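Local atomic coordinates of 2-Cys Peroxiredoxin (Plasmodium vivax SaI-1, PDB entry 2I81), a protein that probably reduces hydrogen peroxide and other hydroperoxides as a typical 2-Cys peroxiredoxin of the thioredoxin fold. Residues A[173-187]-A[191-203]. Residues are numbered along the deposited sequence; the frame is centred on the assembly and turned at random.
Sequences RIIDAIQHHEKYGDV and NWQKGKVSMKPSE
W192 lays its indole across A177 and H180 on the last helix of this peroxiredoxin's thioredoxin fold, and the C-terminal tail folds back along that helix. The contact illustrates how one large aromatic residue can fix an irregular chain to a helix. Its CG stands anti to the backbone N (chi1 -178°), which carries the indole away from that N and lets the six-membered ring reach A177 and H180. CE3 lies 3.9 Å from CB of A177, CZ3 meets the CA of the same residue, and CZ2 and CH2 come against H180. Both helix residues also touch C188, in the turn between the two segments, which is probably the resolving cysteine, as in related typical 2-Cys peroxiredoxins.

H180 repays following from CB outward. CB touches W192 CH2; CG and CD2 lie against CZ2, which sits over one face of the imidazole toward its rim, the two ring planes 50° apart. Y184 CD1 covers the opposite face, so the imidazole is held between two aromatic residues. At the edge, CE1 is 3.3 Å from S198 OG.

Toward R173 the contact turns polar. R173, bent at chi3 (71°), brings NH1 to the W192 carbonyl O at 3.1 Å, with the oxygen in the guanidinium plane; NH2 pairs with E170. K194 passes CD and CE across the D176 carboxylate, but NZ makes only a long salt bridge to OD1, whose stronger partner is R85.

Beyond the helix, G185 takes a positive phi and the chain turns into a single antiparallel bridge between V187 and M199: V187 N donates to M199 O, and the return bond from M199 N to V187 O is weak. The side chains of this pair run side by side, while V67 of the second subunit packs on V187, placing the bridge beside a subunit interface. Next to it, S198 OG donates to D186 OD2 at 2.6 Å, approaching the carboxylate on its anti side.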
loop_
_atom_site.group_PDB
_atom_site.type_symbol
_atom_site.label_atom_id
_atom_site.label_comp_id
_atom_site.label_asym_id
_atom_site.label_seq_id
_atom_site.Cartn_x
_atom_site.Cartn_y
_atom_site.Cartn_z
ATOM N N ARG A 173 -18.018 8.574 -46.176
ATOM C CA ARG A 173 -19.223 7.752 -46.039
ATOM C C ARG A 173 -19.632 7.642 -44.570
ATOM O O ARG A 173 -20.819 7.718 -44.241
ATOM C CB ARG A 173 -19.000 6.356 -46.632
ATOM C CG ARG A 173 -20.266 5.508 -46.722
ATOM C CD ARG A 173 -19.962 4.030 -46.952
ATOM N NE ARG A 173 -19.383 3.382 -45.774
ATOM C CZ ARG A 173 -20.082 2.858 -44.768
ATOM N NH1 ARG A 173 -21.411 2.897 -44.771
ATOM N NH2 ARG A 173 -19.446 2.292 -43.750
ATOM N N ILE A 174 -18.636 7.462 -43.700
ATOM C CA ILE A 174 -18.838 7.412 -42.249
ATOM C C ILE A 174 -19.442 8.723 -41.739
ATOM O O ILE A 174 -20.416 8.710 -40.983
ATOM C CB ILE A 174 -17.507 7.086 -41.497
ATOM C CG1 ILE A 174 -17.031 5.654 -41.795
ATOM C CG2 ILE A 174 -17.639 7.318 -39.991
ATOM C CD1 ILE A 174 -17.986 4.533 -41.369
ATOM N N ILE A 175 -18.858 9.844 -42.168
ATOM C CA ILE A 175 -19.357 11.183 -41.835
ATOM C C ILE A 175 -20.801 11.349 -42.309
ATOM O O ILE A 175 -21.649 11.850 -41.567
ATOM C CB ILE A 175 -18.465 12.307 -42.442
ATOM C CG1 ILE A 175 -17.060 12.278 -41.828
ATOM C CG2 ILE A 175 -19.091 13.687 -42.218
ATOM C CD1 ILE A 175 -16.001 13.000 -42.651
ATOM N N ASP A 176 -21.071 10.912 -43.539
ATOM C CA ASP A 176 -22.415 10.957 -44.110
ATOM C C ASP A 176 -23.419 10.129 -43.308
ATOM O O ASP A 176 -24.552 10.564 -43.098
ATOM C CB ASP A 176 -22.400 10.496 -45.573
ATOM C CG ASP A 176 -21.848 11.553 -46.518
ATOM O OD1 ASP A 176 -21.809 12.745 -46.144
ATOM O OD2 ASP A 176 -21.456 11.188 -47.646
ATOM N N ALA A 177 -22.995 8.946 -42.863
ATOM C CA ALA A 177 -23.852 8.045 -42.089
ATOM C C ALA A 177 -24.193 8.605 -40.709
ATOM O O ALA A 177 -25.337 8.501 -40.257
ATOM C CB ALA A 177 -23.207 6.668 -41.966
ATOM N N ILE A 178 -23.195 9.194 -40.052
ATOM C CA ILE A 178 -23.364 9.803 -38.730
ATOM C C ILE A 178 -24.286 11.019 -38.795
ATOM O O ILE A 178 -25.176 11.179 -37.954
ATOM C CB ILE A 178 -21.997 10.184 -38.098
ATOM C CG1 ILE A 178 -21.207 8.917 -37.762
ATOM C CG2 ILE A 178 -22.186 11.027 -36.829
ATOM C CD1 ILE A 178 -19.728 9.123 -37.607
ATOM N N GLN A 179 -24.073 11.861 -39.804
ATOM C CA GLN A 179 -24.879 13.063 -39.994
ATOM C C GLN A 179 -26.309 12.733 -40.423
ATOM O O GLN A 179 -27.242 13.478 -40.108
ATOM C CB GLN A 179 -24.206 14.018 -40.984
ATOM C CG GLN A 179 -22.933 14.647 -40.427
ATOM C CD GLN A 179 -22.231 15.572 -41.402
ATOM O OE1 GLN A 179 -22.448 15.514 -42.614
ATOM N NE2 GLN A 179 -21.372 16.434 -40.872
ATOM N N HIS A 180 -26.472 11.615 -41.132
ATOM C CA HIS A 180 -27.800 11.116 -41.485
ATOM C C HIS A 180 -28.567 10.679 -40.238
ATOM O O HIS A 180 -29.735 11.037 -40.071
ATOM C CB HIS A 180 -27.710 9.961 -42.484
ATOM C CG HIS A 180 -29.017 9.622 -43.131
ATOM N ND1 HIS A 180 -29.866 8.656 -42.638
ATOM C CD2 HIS A 180 -29.624 10.130 -44.230
ATOM C CE1 HIS A 180 -30.937 8.579 -43.406
ATOM N NE2 HIS A 180 -30.815 9.463 -44.380
ATOM N N HIS A 181 -27.906 9.913 -39.369
ATOM C CA HIS A 181 -28.512 9.469 -38.109
ATOM C C HIS A 181 -28.870 10.634 -37.182
ATOM O O HIS A 181 -29.906 10.601 -36.518
ATOM C CB HIS A 181 -27.610 8.465 -37.378
ATOM C CG HIS A 181 -28.043 8.183 -35.971
ATOM N ND1 HIS A 181 -29.173 7.453 -35.670
ATOM C CD2 HIS A 181 -27.504 8.548 -34.783
ATOM C CE1 HIS A 181 -29.309 7.375 -34.358
ATOM N NE2 HIS A 181 -28.308 8.030 -33.796
ATOM N N GLU A 182 -28.011 11.652 -37.138
ATOM C CA GLU A 182 -28.240 12.833 -36.298
ATOM C C GLU A 182 -29.487 13.602 -36.718
ATOM O O GLU A 182 -30.264 14.057 -35.875
ATOM C CB GLU A 182 -27.032 13.768 -36.345
ATOM C CG GLU A 182 -25.879 13.363 -35.442
ATOM C CD GLU A 182 -24.623 14.175 -35.706
ATOM O OE1 GLU A 182 -24.384 14.548 -36.875
ATOM O OE2 GLU A 182 -23.869 14.434 -34.743
ATOM N N LYS A 183 -29.662 13.737 -38.030
ATOM C CA LYS A 183 -30.763 14.495 -38.611
ATOM C C LYS A 183 -32.097 13.750 -38.501
ATOM O O LYS A 183 -33.111 14.347 -38.124
ATOM C CB LYS A 183 -30.451 14.830 -40.077
ATOM C CG LYS A 183 -31.500 15.693 -40.788
ATOM C CD LYS A 183 -31.158 17.185 -40.756
ATOM C CE LYS A 183 -30.118 17.563 -41.813
ATOM N NZ LYS A 183 -30.605 17.345 -43.220
ATOM N N TYR A 184 -32.093 12.456 -38.819
ATOM C CA TYR A 184 -33.343 11.695 -38.917
ATOM C C TYR A 184 -33.656 10.821 -37.705
ATOM O O TYR A 184 -34.826 10.634 -37.363
ATOM C CB TYR A 184 -33.376 10.865 -40.208
ATOM C CG TYR A 184 -33.262 11.716 -41.451
ATOM C CD1 TYR A 184 -32.019 11.978 -42.022
ATOM C CD2 TYR A 184 -34.392 12.280 -42.042
ATOM C CE1 TYR A 184 -31.899 12.769 -43.153
ATOM C CE2 TYR A 184 -34.285 13.074 -43.177
ATOM C CZ TYR A 184 -33.034 13.313 -43.725
ATOM O OH TYR A 184 -32.916 14.094 -44.848
ATOM N N GLY A 185 -32.622 10.296 -37.056
ATOM C CA GLY A 185 -32.814 9.322 -35.982
ATOM C C GLY A 185 -32.822 7.918 -36.553
ATOM O O GLY A 185 -32.780 6.933 -35.810
ATOM N N ASP A 186 -32.889 7.842 -37.882
ATOM C CA ASP A 186 -32.734 6.597 -38.620
ATOM C C ASP A 186 -31.363 5.990 -38.369
ATOM O O ASP A 186 -30.391 6.697 -38.097
ATOM C CB ASP A 186 -32.912 6.834 -40.125
ATOM C CG ASP A 186 -34.340 6.611 -40.596
ATOM O OD1 ASP A 186 -35.285 7.025 -39.889
ATOM O OD2 ASP A 186 -34.520 6.027 -41.686
ATOM N N VAL A 187 -31.305 4.670 -38.470
ATOM C CA VAL A 187 -30.081 3.907 -38.297
ATOM C C VAL A 187 -29.550 3.486 -39.677
ATOM O O VAL A 187 -30.333 3.141 -40.568
ATOM C CB VAL A 187 -30.343 2.711 -37.336
ATOM C CG1 VAL A 187 -30.090 1.365 -38.001
ATOM C CG2 VAL A 187 -29.558 2.875 -36.040
ATOM N N ASN A 191 -23.090 -1.024 -45.520
ATOM C CA ASN A 191 -22.792 -0.486 -46.858
ATOM C C ASN A 191 -23.590 0.752 -47.292
ATOM O O ASN A 191 -23.711 1.020 -48.491
ATOM C CB ASN A 191 -22.948 -1.577 -47.930
ATOM C CG ASN A 191 -21.870 -2.635 -47.862
ATOM O OD1 ASN A 191 -22.144 -3.819 -48.064
ATOM N ND2 ASN A 191 -20.639 -2.218 -47.596
ATOM N N TRP A 192 -24.118 1.506 -46.333
ATOM C CA TRP A 192 -25.007 2.635 -46.631
ATOM C C TRP A 192 -24.296 3.821 -47.296
ATOM O O TRP A 192 -23.286 4.307 -46.786
ATOM C CB TRP A 192 -25.714 3.095 -45.351
ATOM C CG TRP A 192 -26.689 4.220 -45.556
ATOM C CD1 TRP A 192 -28.019 4.107 -45.837
ATOM C CD2 TRP A 192 -26.411 5.626 -45.490
ATOM N NE1 TRP A 192 -28.588 5.351 -45.953
ATOM C CE2 TRP A 192 -27.624 6.303 -45.744
ATOM C CE3 TRP A 192 -25.254 6.380 -45.243
ATOM C CZ2 TRP A 192 -27.715 7.698 -45.762
ATOM C CZ3 TRP A 192 -25.346 7.768 -45.262
ATOM C CH2 TRP A 192 -26.569 8.410 -45.517
ATOM N N GLN A 193 -24.832 4.274 -48.431
ATOM C CA GLN A 193 -24.412 5.539 -49.047
ATOM C C GLN A 193 -25.559 6.533 -48.985
ATOM O O GLN A 193 -26.676 6.187 -48.599
ATOM C CB GLN A 193 -24.049 5.369 -50.531
ATOM C CG GLN A 193 -23.414 4.054 -50.936
ATOM C CD GLN A 193 -21.976 3.925 -50.488
ATOM O OE1 GLN A 193 -21.237 4.910 -50.412
ATOM N NE2 GLN A 193 -21.564 2.697 -50.194
ATOM N N LYS A 194 -25.274 7.771 -49.382
ATOM C CA LYS A 194 -26.320 8.691 -49.798
ATOM C C LYS A 194 -26.606 8.404 -51.271
ATOM O O LYS A 194 -25.672 8.310 -52.073
ATOM C CB LYS A 194 -25.856 10.140 -49.660
ATOM C CG LYS A 194 -25.570 10.578 -48.230
ATOM C CD LYS A 194 -25.260 12.062 -48.205
ATOM C CE LYS A 194 -25.564 12.659 -46.832
ATOM N NZ LYS A 194 -25.254 14.114 -46.790
ATOM N N GLY A 195 -27.875 8.245 -51.645
ATOM C CA GLY A 195 -28.988 8.189 -50.713
ATOM C C GLY A 195 -29.607 6.809 -50.766
ATOM O O GLY A 195 -30.714 6.632 -51.281
ATOM N N LYS A 196 -28.870 5.824 -50.253
ATOM C CA LYS A 196 -29.391 4.470 -50.094
ATOM C C LYS A 196 -30.418 4.449 -48.963
ATOM O O LYS A 196 -30.477 5.377 -48.148
ATOM C CB LYS A 196 -28.260 3.471 -49.825
ATOM C CG LYS A 196 -27.517 3.019 -51.083
ATOM C CD LYS A 196 -26.426 1.985 -50.792
ATOM C CE LYS A 196 -26.983 0.573 -50.610
ATOM N NZ LYS A 196 -27.375 0.287 -49.187
ATOM N N VAL A 197 -31.227 3.394 -48.919
ATOM C CA VAL A 197 -32.321 3.295 -47.953
ATOM C C VAL A 197 -31.826 3.040 -46.522
ATOM O O VAL A 197 -31.050 2.114 -46.272
ATOM C CB VAL A 197 -33.403 2.256 -48.404
ATOM C CG1 VAL A 197 -32.796 0.875 -48.657
ATOM C CG2 VAL A 197 -34.563 2.186 -47.410
ATOM N N SER A 198 -32.271 3.892 -45.600
ATOM C CA SER A 198 -31.950 3.760 -44.179
ATOM C C SER A 198 -33.027 2.958 -43.439
ATOM O O SER A 198 -33.845 2.282 -44.068
ATOM C CB SER A 198 -31.745 5.138 -43.542
ATOM O OG SER A 198 -32.878 5.968 -43.737
ATOM N N MET A 199 -33.027 3.041 -42.109
ATOM C CA MET A 199 -33.840 2.158 -41.273
ATOM C C MET A 199 -34.158 2.783 -39.914
ATOM O O MET A 199 -33.265 3.293 -39.240
ATOM C CB MET A 199 -33.091 0.837 -41.070
ATOM C CG MET A 199 -33.779 -0.187 -40.177
ATOM S SD MET A 199 -32.625 -1.359 -39.428
ATOM C CE MET A 199 -31.812 -2.050 -40.877
ATOM N N LYS A 200 -35.427 2.735 -39.515
ATOM C CA LYS A 200 -35.818 3.149 -38.164
ATOM C C LYS A 200 -35.454 2.062 -37.140
ATOM O O LYS A 200 -35.700 0.877 -37.385
ATOM C CB LYS A 200 -37.310 3.518 -38.092
ATOM C CG LYS A 200 -38.277 2.502 -38.707
ATOM C CD LYS A 200 -39.733 2.950 -38.577
ATOM C CE LYS A 200 -40.107 4.004 -39.615
ATOM N NZ LYS A 200 -41.532 4.423 -39.494
ATOM N N PRO A 201 -34.853 2.462 -35.997
ATOM C CA PRO A 201 -34.395 1.504 -34.986
ATOM C C PRO A 201 -35.544 0.897 -34.175
ATOM O O PRO A 201 -35.685 1.161 -32.977
ATOM C CB PRO A 201 -33.468 2.344 -34.100
ATOM C CG PRO A 201 -33.990 3.726 -34.218
ATOM C CD PRO A 201 -34.570 3.857 -35.601
ATOM N N SER A 202 -36.355 0.087 -34.850
ATOM C CA SER A 202 -37.480 -0.604 -34.234
ATOM C C SER A 202 -37.614 -2.009 -34.818
ATOM O O SER A 202 -36.899 -2.376 -35.755
ATOM C CB SER A 202 -38.774 0.192 -34.429
ATOM O OG SER A 202 -39.060 0.381 -35.806
ATOM N N GLU A 203 -38.532 -2.785 -34.252
ATOM C CA GLU A 203 -38.764 -4.170 -34.647
ATOM C C GLU A 203 -39.356 -4.321 -36.058
ATOM O O GLU A 203 -39.310 -5.411 -36.630
ATOM C CB GLU A 203 -39.681 -4.838 -33.607
ATOM C CG GLU A 203 -40.045 -6.303 -33.869
ATOM C CD GLU A 203 -41.038 -6.861 -32.858
ATOM O OE1 GLU A 203 -41.736 -6.070 -32.181
ATOM O OE2 GLU A 203 -41.120 -8.101 -32.745
#